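Local coordinates for DUF1818 domain-containing protein (Prochlorococcus marinus, PDB 2IT9) that is of unknown function but may bind DNA, and packs as a two-chain assembly, at residues 3-8 / 118-123; 23-26 / 31-34; 66-71 / 77-82. All coordinates share one frame; numbering follows the deposited sequence.

Contact 1 (3-8 / 118-123); sequences IKKEGP and MRSMWD
Apolar packing between I3, K5 and M121, a selenomethionine, carries this contact. M121 is bent at both chi2 and chi3, which folds its end back toward strand 2-7 and brings SE and CE up to the strand. Its CE meets CG2 of I3 at 3.8 Å and lies 3.7 Å from the I3 backbone O. The side chain of M121 runs counter to those of I3 and K5 and overlaps them alongside, CD of K5 resting 3.7 Å from SE of M121.

The polar part is indirect. The K5 chain runs straight as far as CE, which comes within 3.7 Å of OG of S120, and then bends at chi4 (-57°). There NZ of K5 gives a hydrogen bond to a water at 2.8 Å, and the same water donates to O of S120 at 3.2 Å. OG of S120 has its own partner one helical turn back, the backbone O of N116.

A type I turn follows from S120 to D123. Within it M121 also touches I12 of strand 10-15 and W39 of helix 36-56. Strand 2-7 is the outermost of its antiparallel sheet, and the arrangement is helix-on-sheet packing that brings the C-terminal helix end onto the N-terminal edge strand.

Contact 2 (23-26 / 31-34); sequences TLIG and AIEL
I25 and I32 stand flank to flank on one face of the sheet, their side chains running in the same direction with the CG1 atoms 3.7 Å apart. Both place CG1 between the backbone N and the carbonyl carbon (chi1 56° and 59°), and this shared torsion brings the two branches together. L34 crosses I25 at about a right angle, its CD1 meeting CG2 of I25 at 4.0 Å. These side chains face inward: I25 packs on W39, L42 and W106, while I32 and L34 both reach L92.

Their backbones belong to a beta hairpin, strands 23-26 and 30-34, at one side of a four-stranded antiparallel sheet. I25 and I32 are a hydrogen-bonded pair, N of I25 reaching O of I32 at 3.0 Å, and T23 with L34 is another, its shorter bond running from L34 N to T23 O at 2.6 Å. A water 2.7 Å from OG1 of T23 donates to O of L34.

On the other face L24 spreads its isobutyl end over A31, CD1 to CB 4.0 Å. G26, opposite A31, brings no side chain there. E33, on the same face, turns its carboxylate to R18 and to the backbone N of G101 of the second subunit; a strand of that subunit pairs with A31 and I32 and carries the sheet across the dimer interface.

Contact 3 (66-71 / 77-82); sequences ITLELE and AILNGD
T67 holds OG1 beside its backbone N (chi1 -56°). In N80, chi1 of -87° places CG on the N side, off the staggered value, and the chi2 turn of -80° presents OD1 to the hydroxyl, bringing the polar ends of this non-hydrogen-bonded pair together across the strands. OG1 of T67 donates to OD1 of N80 at 2.8 Å, arriving from above the amide plane rather than on a lone pair. A water donates to the same OD1 at 2.6 Å and to the backbone O of I66 at 3.0 Å, giving the amide oxygen a second donor and tying it to the backbone of the facing strand.

The other members of this face continue the row. CG2 of T67 touches CG2 of I78 at 4.0 Å, and I78 in turn runs alongside E69 in the same direction. CG and OE1 of E69 both lie 4.0 Å from CG1 of I78.

Six backbone hydrogen bonds join the strands in three antiparallel hydrogen-bonded pairs, I66 with G81, L68 with L79 and L70 with A77. The bond from L79 N to L68 O is 2.8 Å long. L68 and L79 share the other face more loosely, CD1 to CD2 4.3 Å.

Strands 65-72 and 75-82 thus form a beta hairpin at one edge of a four-stranded antiparallel sheet. L68 and A77 pack on L49 of helix 36-56, L79 leans on W86, and I78 and N80 bond through their backbones to R89 and N87 of strand 85-92.

Contact 2 is the buried one, contact 1 lies at the surface, and contact 3 is intermediate. Contacts 1 and 2 reach the same sheet, at its opposite outer strands, with centres 13 Å apart; contact 3 belongs to the second sheet, across the centre of the chain from both. Helix 36-56 supplies packing partners to all three. The two hairpins rely on direct backbone bonds, whereas 3-8 and 118-123 meet through side chains and a bridging water. They differ in setting too: the second subunit touches only contact 2 of the three, whereas the face of contact 3 away from helix 36-56 carries T67, E69 and N80 together with I78.

Contact 1 (3-8 / 118-123)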
loop_
_atom_site.group_PDB
_atom_site.type_symbol
_atom_site.label_atom_id
_atom_site.label_comp_id
_atom_site.label_asym_id
_atom_site.label_seq_id
_atom_site.Cartn_x
_atom_site.Cartn_y
_atom_site.Cartn_z
ATOM N N ILE A 3 14.806 -12.940 5.334
ATOM C CA ILE A 3 15.771 -11.831 5.314
ATOM C C ILE A 3 14.915 -10.573 5.336
ATOM O O ILE A 3 14.133 -10.328 4.434
ATOM C CB ILE A 3 16.698 -11.841 4.074
ATOM C CG1 ILE A 3 17.508 -13.113 4.034
ATOM C CG2 ILE A 3 17.582 -10.588 4.107
ATOM C CD1 ILE A 3 18.292 -13.334 2.769
ATOM N N LYS A 4 15.062 -9.752 6.375
ATOM C CA LYS A 4 14.314 -8.517 6.457
ATOM C C LYS A 4 15.250 -7.333 6.705
ATOM O O LYS A 4 16.246 -7.472 7.434
ATOM C CB LYS A 4 13.334 -8.587 7.598
ATOM C CG LYS A 4 12.618 -7.307 7.877
ATOM C CD LYS A 4 11.602 -7.512 8.990
ATOM C CE LYS A 4 10.903 -6.211 9.280
ATOM N NZ LYS A 4 10.004 -6.388 10.438
ATOM N N LYS A 5 14.883 -6.218 6.114
ATOM C CA LYS A 5 15.565 -4.969 6.297
ATOM C C LYS A 5 14.473 -3.938 6.519
ATOM O O LYS A 5 13.507 -3.932 5.796
ATOM C CB LYS A 5 16.375 -4.606 5.056
ATOM C CG LYS A 5 17.580 -5.574 4.835
ATOM C CD LYS A 5 18.491 -5.078 3.741
ATOM C CE LYS A 5 19.570 -6.065 3.445
ATOM N NZ LYS A 5 20.365 -6.379 4.657
ATOM N N GLU A 6 14.689 -3.032 7.468
ATOM C CA GLU A 6 13.663 -2.090 7.848
ATOM C C GLU A 6 14.253 -0.818 8.430
ATOM O O GLU A 6 15.338 -0.811 8.967
ATOM C CB GLU A 6 12.838 -2.816 8.931
ATOM C CG GLU A 6 11.755 -2.047 9.565
ATOM C CD GLU A 6 10.834 -2.938 10.413
ATOM O OE1 GLU A 6 11.334 -3.661 11.317
ATOM O OE2 GLU A 6 9.604 -2.873 10.153
ATOM N N GLY A 7 13.513 0.264 8.316
ATOM C CA GLY A 7 13.877 1.514 8.922
ATOM C C GLY A 7 12.647 2.395 8.946
ATOM O O GLY A 7 11.564 1.981 8.481
ATOM N N PRO A 8 12.789 3.610 9.498
ATOM C CA PRO A 8 11.668 4.551 9.504
ATOM C C PRO A 8 11.063 4.746 8.120
ATOM O O PRO A 8 11.752 5.176 7.185
ATOM C CB PRO A 8 12.303 5.833 10.066
ATOM C CG PRO A 8 13.405 5.308 10.965
ATOM C CD PRO A 8 13.969 4.157 10.194
HETATM N N MSE A 118 17.811 -2.430 -1.284
HETATM C CA MSE A 118 17.661 -3.182 -2.525
HETATM C C MSE A 118 18.982 -3.629 -3.043
HETATM O O MSE A 118 19.115 -4.783 -3.459
HETATM C CB MSE A 118 16.973 -2.337 -3.604
HETATM C CG MSE A 118 15.546 -2.136 -3.327
HETATM SE SE MSE A 118 14.725 -1.049 -4.718
HETATM C CE MSE A 118 12.922 -1.279 -4.206
ATOM N N ARG A 119 19.959 -2.727 -3.035
ATOM C CA ARG A 119 21.291 -3.055 -3.523
ATOM C C ARG A 119 22.031 -4.128 -2.712
ATOM O O ARG A 119 22.888 -4.821 -3.255
ATOM C CB ARG A 119 22.175 -1.810 -3.526
ATOM C CG ARG A 119 21.826 -0.745 -4.528
ATOM C CD ARG A 119 22.994 0.270 -4.664
ATOM N NE ARG A 119 22.743 1.242 -5.737
ATOM C CZ ARG A 119 22.476 2.546 -5.594
ATOM N NH1 ARG A 119 22.460 3.131 -4.392
ATOM N NH2 ARG A 119 22.265 3.297 -6.686
ATOM N N SER A 120 21.729 -4.249 -1.423
ATOM C CA SER A 120 22.439 -5.164 -0.551
ATOM C C SER A 120 21.654 -6.360 -0.031
ATOM O O SER A 120 22.128 -7.008 0.896
ATOM C CB SER A 120 22.913 -4.377 0.667
ATOM O OG SER A 120 21.796 -3.925 1.410
HETATM N N MSE A 121 20.490 -6.690 -0.595
HETATM C CA MSE A 121 19.668 -7.778 0.003
HETATM C C MSE A 121 20.399 -9.120 0.379
HETATM O O MSE A 121 20.121 -9.741 1.428
HETATM C CB MSE A 121 18.429 -8.056 -0.833
HETATM C CG MSE A 121 17.312 -7.077 -0.675
HETATM SE SE MSE A 121 16.489 -6.795 1.141
HETATM C CE MSE A 121 15.570 -8.487 1.626
ATOM N N TRP A 122 21.324 -9.551 -0.480
ATOM C CA TRP A 122 22.146 -10.753 -0.246
ATOM C C TRP A 122 23.564 -10.388 0.254
ATOM O O TRP A 122 24.447 -11.246 0.246
ATOM C CB TRP A 122 22.233 -11.571 -1.541
ATOM N N ASP A 123 23.713 -9.123 0.697
ATOM C CA ASP A 123 24.935 -8.405 1.203
ATOM C C ASP A 123 25.317 -7.168 0.352
ATOM O O ASP A 123 25.746 -7.271 -0.798
ATOM C CB ASP A 123 26.154 -9.287 1.433
ATOM C CG ASP A 123 25.991 -10.201 2.629
ATOM O OD1 ASP A 123 24.860 -10.310 3.165
ATOM O OD2 ASP A 123 26.997 -10.812 3.023
HETATM O O HOH W 1 22.845 -7.497 3.935
#

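Contact 2 (23-26 / 31-34)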
loop_
_atom_site.group_PDB
_atom_site.type_symbol
_atom_site.label_atom_id
_atom_site.label_comp_id
_atom_site.label_asym_id
_atom_site.label_seq_id
_atom_site.Cartn_x
_atom_site.Cartn_y
_atom_site.Cartn_z
ATOM N N THR A 23 8.561 -12.064 -1.810
ATOM C CA THR A 23 9.078 -10.744 -1.342
ATOM C C THR A 23 7.973 -9.816 -0.898
ATOM O O THR A 23 6.871 -9.849 -1.446
ATOM C CB THR A 23 9.913 -10.061 -2.459
ATOM O OG1 THR A 23 11.043 -10.878 -2.740
ATOM C CG2 THR A 23 10.402 -8.698 -2.062
ATOM N N LEU A 24 8.228 -9.061 0.157
ATOM C CA LEU A 24 7.309 -8.016 0.562
ATOM C C LEU A 24 8.055 -6.688 0.535
ATOM O O LEU A 24 9.180 -6.599 0.993
ATOM C CB LEU A 24 6.746 -8.323 1.934
ATOM C CG LEU A 24 5.959 -7.212 2.639
ATOM C CD1 LEU A 24 5.001 -7.817 3.629
ATOM C CD2 LEU A 24 6.841 -6.165 3.310
ATOM N N ILE A 25 7.406 -5.657 0.014
ATOM C CA ILE A 25 7.910 -4.290 0.129
ATOM C C ILE A 25 6.881 -3.506 0.919
ATOM O O ILE A 25 5.651 -3.749 0.799
ATOM C CB ILE A 25 8.239 -3.628 -1.228
ATOM C CG1 ILE A 25 7.033 -3.629 -2.154
ATOM C CG2 ILE A 25 9.431 -4.322 -1.884
ATOM C CD1 ILE A 25 7.128 -2.687 -3.363
ATOM N N GLY A 26 7.370 -2.623 1.783
ATOM C CA GLY A 26 6.516 -1.810 2.614
ATOM C C GLY A 26 6.883 -0.347 2.795
ATOM O O GLY A 26 8.051 -0.016 2.799
ATOM N N ALA A 31 1.897 -2.333 2.508
ATOM C CA ALA A 31 2.867 -3.364 2.118
ATOM C C ALA A 31 2.211 -4.181 1.030
ATOM O O ALA A 31 0.991 -4.348 1.048
ATOM C CB ALA A 31 3.234 -4.225 3.271
ATOM N N ILE A 32 2.981 -4.629 0.036
ATOM C CA ILE A 32 2.504 -5.542 -0.964
ATOM C C ILE A 32 3.546 -6.649 -1.190
ATOM O O ILE A 32 4.751 -6.431 -1.050
ATOM C CB ILE A 32 2.178 -4.883 -2.340
ATOM C CG1 ILE A 32 3.408 -4.193 -2.926
ATOM C CG2 ILE A 32 1.045 -3.881 -2.217
ATOM C CD1 ILE A 32 3.161 -3.668 -4.366
ATOM N N GLU A 33 3.057 -7.839 -1.467
ATOM C CA GLU A 33 3.920 -8.993 -1.738
ATOM C C GLU A 33 4.219 -9.026 -3.232
ATOM O O GLU A 33 3.379 -8.644 -4.045
ATOM C CB GLU A 33 3.251 -10.292 -1.326
ATOM C CG GLU A 33 2.961 -10.427 0.174
ATOM C CD GLU A 33 2.288 -11.761 0.481
ATOM O OE1 GLU A 33 1.725 -12.364 -0.464
ATOM O OE2 GLU A 33 2.321 -12.189 1.637
ATOM N N LEU A 34 5.406 -9.496 -3.591
ATOM C CA LEU A 34 5.845 -9.577 -4.982
ATOM C C LEU A 34 6.393 -10.932 -5.328
ATOM O O LEU A 34 6.999 -11.598 -4.462
ATOM C CB LEU A 34 6.988 -8.575 -5.230
ATOM C CG LEU A 34 6.793 -7.101 -4.919
ATOM C CD1 LEU A 34 8.096 -6.309 -5.132
ATOM C CD2 LEU A 34 5.649 -6.497 -5.749
HETATM O O HOH W 2 10.059 -12.464 -4.715
#

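Contact 3 (66-71 / 77-82)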
loop_
_atom_site.group_PDB
_atom_site.type_symbol
_atom_site.label_atom_id
_atom_site.label_comp_id
_atom_site.label_asym_id
_atom_site.label_seq_id
_atom_site.Cartn_x
_atom_site.Cartn_y
_atom_site.Cartn_z
ATOM N N ILE A 66 13.055 17.854 -11.037
ATOM C CA ILE A 66 13.056 16.899 -12.124
ATOM C C ILE A 66 12.029 15.848 -11.845
ATOM O O ILE A 66 11.756 15.486 -10.673
ATOM C CB ILE A 66 14.457 16.223 -12.303
ATOM C CG1 ILE A 66 14.517 15.379 -13.585
ATOM C CG2 ILE A 66 14.828 15.373 -11.103
ATOM C CD1 ILE A 66 14.392 16.178 -14.845
ATOM N N THR A 67 11.437 15.384 -12.922
ATOM C CA THR A 67 10.509 14.252 -12.904
ATOM C C THR A 67 11.060 13.245 -13.945
ATOM O O THR A 67 11.380 13.624 -15.097
ATOM C CB THR A 67 9.063 14.677 -13.316
ATOM O OG1 THR A 67 8.610 15.729 -12.459
ATOM C CG2 THR A 67 8.079 13.469 -13.246
ATOM N N LEU A 68 11.176 11.981 -13.534
ATOM C CA LEU A 68 11.691 10.934 -14.415
ATOM C C LEU A 68 10.703 9.806 -14.332
ATOM O O LEU A 68 10.414 9.337 -13.241
ATOM C CB LEU A 68 13.056 10.420 -13.904
ATOM C CG LEU A 68 14.216 11.419 -13.803
ATOM C CD1 LEU A 68 15.405 10.756 -13.151
ATOM C CD2 LEU A 68 14.557 11.919 -15.200
ATOM N N GLU A 69 10.198 9.353 -15.470
ATOM C CA GLU A 69 9.232 8.249 -15.475
ATOM C C GLU A 69 9.827 7.124 -16.308
ATOM O O GLU A 69 10.302 7.349 -17.432
ATOM C CB GLU A 69 7.904 8.713 -16.098
ATOM C CG GLU A 69 6.867 7.660 -16.199
ATOM C CD GLU A 69 5.608 8.168 -16.861
ATOM O OE1 GLU A 69 5.011 9.120 -16.322
ATOM O OE2 GLU A 69 5.202 7.579 -17.885
ATOM N N LEU A 70 9.711 5.898 -15.804
ATOM C CA LEU A 70 10.217 4.736 -16.503
ATOM C C LEU A 70 9.222 3.598 -16.355
ATOM O O LEU A 70 8.877 3.211 -15.250
ATOM C CB LEU A 70 11.557 4.295 -15.896
ATOM C CG LEU A 70 12.106 2.942 -16.360
ATOM C CD1 LEU A 70 12.315 2.887 -17.855
ATOM C CD2 LEU A 70 13.465 2.653 -15.629
ATOM N N GLU A 71 8.783 3.080 -17.478
ATOM C CA GLU A 71 7.926 1.906 -17.505
ATOM C C GLU A 71 8.619 0.724 -18.158
ATOM O O GLU A 71 9.002 0.745 -19.307
ATOM C CB GLU A 71 6.627 2.133 -18.279
ATOM C CG GLU A 71 5.757 0.848 -18.293
ATOM C CD GLU A 71 4.394 0.974 -18.968
ATOM O OE1 GLU A 71 4.289 1.560 -20.070
ATOM O OE2 GLU A 71 3.430 0.386 -18.420
ATOM N N ALA A 77 7.293 3.509 -12.916
ATOM C CA ALA A 77 7.811 4.222 -11.782
ATOM C C ALA A 77 8.014 5.680 -12.077
ATOM O O ALA A 77 8.501 6.001 -13.133
ATOM C CB ALA A 77 9.142 3.593 -11.380
ATOM N N ILE A 78 7.673 6.536 -11.118
ATOM C CA ILE A 78 7.782 7.985 -11.284
ATOM C C ILE A 78 8.586 8.555 -10.150
ATOM O O ILE A 78 8.187 8.467 -8.964
ATOM C CB ILE A 78 6.390 8.632 -11.356
ATOM C CG1 ILE A 78 5.544 7.988 -12.491
ATOM C CG2 ILE A 78 6.499 10.142 -11.572
ATOM C CD1 ILE A 78 4.100 8.132 -12.268
ATOM N N LEU A 79 9.716 9.149 -10.502
ATOM C CA LEU A 79 10.595 9.771 -9.551
ATOM C C LEU A 79 10.408 11.275 -9.693
ATOM O O LEU A 79 10.440 11.820 -10.812
ATOM C CB LEU A 79 12.049 9.392 -9.840
ATOM C CG LEU A 79 13.131 10.038 -8.987
ATOM C CD1 LEU A 79 14.380 9.163 -8.971
ATOM C CD2 LEU A 79 13.450 11.463 -9.411
ATOM N N ASN A 80 10.202 11.935 -8.575
ATOM C CA ASN A 80 10.100 13.398 -8.502
ATOM C C ASN A 80 11.129 13.906 -7.487
ATOM O O ASN A 80 11.168 13.440 -6.336
ATOM C CB ASN A 80 8.721 13.840 -8.040
ATOM C CG ASN A 80 7.744 13.981 -9.176
ATOM O OD1 ASN A 80 7.751 14.989 -9.891
ATOM N ND2 ASN A 80 6.851 13.009 -9.312
ATOM N N GLY A 81 11.980 14.823 -7.888
ATOM C CA GLY A 81 12.934 15.332 -6.911
ATOM C C GLY A 81 13.554 16.643 -7.246
ATOM O O GLY A 81 13.178 17.278 -8.210
ATOM N N ASP A 82 14.475 17.050 -6.385
ATOM C CA ASP A 82 15.239 18.259 -6.566
ATOM C C ASP A 82 16.634 17.897 -6.069
ATOM O O ASP A 82 16.908 16.738 -5.849
ATOM C CB ASP A 82 14.600 19.438 -5.821
ATOM C CG ASP A 82 14.411 19.184 -4.320
ATOM O OD1 ASP A 82 15.069 18.296 -3.736
ATOM O OD2 ASP A 82 13.599 19.906 -3.707
HETATM O O HOH W 3 9.427 16.979 -9.554
#